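Local coordinates for protein enoyl-CoA hydratase/carnithine racemase (Magnetospirillum magneticum, PDB 4NEK) that probably shifts the double bond of enoyl-CoA thioesters between the delta-3 and delta-2 positions, as a hexameric member of the enoyl-CoA hydratase/isomerase family, at residues A194-R198 with S199-Q203. Residues are numbered along the deposited sequence; the frame is centred on the assembly and turned at random.
Sequences AAKPR and SILVQ
Arg198 and Val202, one helical turn apart, lie side by side and point the same way, and their backbones are joined by a bond from Val202 N to Arg198 O (3.0 Å). From CB, which sits 3.2 Å from the following amide, Ser199 N, the arginine runs out with CG opposite its own backbone nitrogen (chi1 -176°). That setting brings CG to 4.1 Å from CG2 of Val202, a loose apolar touch. CD prolongs the extended run, and the chain then bends at chi3 (60°), turning NE and the guanidinium away from the valine. At the tip, NH2 forms a salt bridge with Asp46 and NH1 a hydrogen bond with the carbonyl of Val48, so the charged end ties the first turn of helix 198-208 to the segment between helix 29-44 and strand 50-54.

Such a turn illustrates how a helix can begin after a proline. Here Pro197 holds the N-cap position, in the short link from helix 179-194 to helix 198-208, in the C-terminal helical part of a crotonase fold. Its carbonyl O accepts the N-H of Leu201 at 3.0 Å, almost straight at hydrogen (169°). The proline ring meanwhile slants across Ile200, CG lying 4.0 Å from the isoleucine CG1, and both side chains also rest on Ala234 of helix 233-243. On another side, CD2 of Leu201 comes within 4.0 Å of Lys196 CB; beyond that atom the lysine leads away, and its NZ makes a weak hydrogen bond to the carbonyl of Leu158 of a neighbouring subunit, whose Met157 packs against Leu201.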
# COMPACT_ATOMS: atom_id res chain seq x y z
N ALA C 194 -5.93 4.32 29.70
CA ALA C 194 -6.39 4.43 31.06
C ALA C 194 -5.60 5.49 31.80
O ALA C 194 -6.10 6.04 32.77
CB ALA C 194 -6.29 3.10 31.79
N ALA C 195 -4.38 5.79 31.34
CA ALA C 195 -3.57 6.82 31.98
C ALA C 195 -3.92 8.22 31.50
O ALA C 195 -3.45 9.17 32.06
CB ALA C 195 -2.11 6.59 31.74
N LYS C 196 -4.77 8.36 30.49
CA LYS C 196 -5.24 9.68 30.13
C LYS C 196 -6.27 10.14 31.16
O LYS C 196 -6.82 9.31 31.89
CB LYS C 196 -5.97 9.63 28.79
CG LYS C 196 -5.19 9.03 27.68
CD LYS C 196 -3.81 9.61 27.58
CE LYS C 196 -3.29 9.36 26.17
NZ LYS C 196 -1.83 9.42 26.16
N PRO C 197 -6.58 11.44 31.20
CA PRO C 197 -7.66 11.94 32.06
C PRO C 197 -9.05 11.51 31.58
O PRO C 197 -9.51 11.96 30.54
CB PRO C 197 -7.52 13.48 31.97
CG PRO C 197 -6.78 13.73 30.70
CD PRO C 197 -5.90 12.54 30.50
N ARG C 198 -9.69 10.64 32.36
CA ARG C 198 -10.91 10.00 31.93
C ARG C 198 -11.98 10.97 31.45
O ARG C 198 -12.65 10.72 30.44
CB ARG C 198 -11.49 9.08 33.01
CG ARG C 198 -12.74 8.34 32.49
CD ARG C 198 -13.30 7.28 33.43
NE ARG C 198 -13.69 7.88 34.71
CZ ARG C 198 -13.84 7.22 35.85
NH1 ARG C 198 -13.68 5.91 35.92
NH2 ARG C 198 -14.17 7.89 36.92
N SER C 199 -12.20 12.04 32.17
CA SER C 199 -13.37 12.87 31.86
C SER C 199 -13.16 13.53 30.52
O SER C 199 -14.10 13.70 29.78
CB SER C 199 -13.58 13.90 32.94
OG SER C 199 -12.36 14.57 33.12
N ILE C 200 -11.94 13.90 30.20
CA ILE C 200 -11.65 14.47 28.90
C ILE C 200 -11.71 13.43 27.79
O ILE C 200 -12.30 13.66 26.74
CB ILE C 200 -10.22 15.05 28.84
CG1 ILE C 200 -9.97 16.03 30.01
CG2 ILE C 200 -9.99 15.73 27.50
CD1 ILE C 200 -10.95 17.19 30.10
N LEU C 201 -11.12 12.28 28.04
CA LEU C 201 -11.09 11.23 27.06
C LEU C 201 -12.47 10.84 26.61
O LEU C 201 -12.74 10.63 25.42
CB LEU C 201 -10.41 10.01 27.62
CG LEU C 201 -10.03 8.95 26.60
CD1 LEU C 201 -9.20 9.49 25.46
CD2 LEU C 201 -9.23 7.84 27.27
N VAL C 202 -13.36 10.74 27.57
CA VAL C 202 -14.74 10.44 27.29
C VAL C 202 -15.40 11.48 26.39
O VAL C 202 -16.21 11.14 25.52
CB VAL C 202 -15.49 10.27 28.65
CG1 VAL C 202 -16.99 10.48 28.54
CG2 VAL C 202 -15.20 8.90 29.24
N GLN C 203 -15.08 12.75 26.60
CA GLN C 203 -15.65 13.81 25.79
C GLN C 203 -15.12 13.73 24.37
O GLN C 203 -15.83 13.98 23.40
CB GLN C 203 -15.25 15.16 26.35
CG GLN C 203 -15.88 15.50 27.69
CD GLN C 203 -17.38 15.57 27.57
OE1 GLN C 203 -17.92 16.24 26.69
NE2 GLN C 203 -18.07 14.84 28.45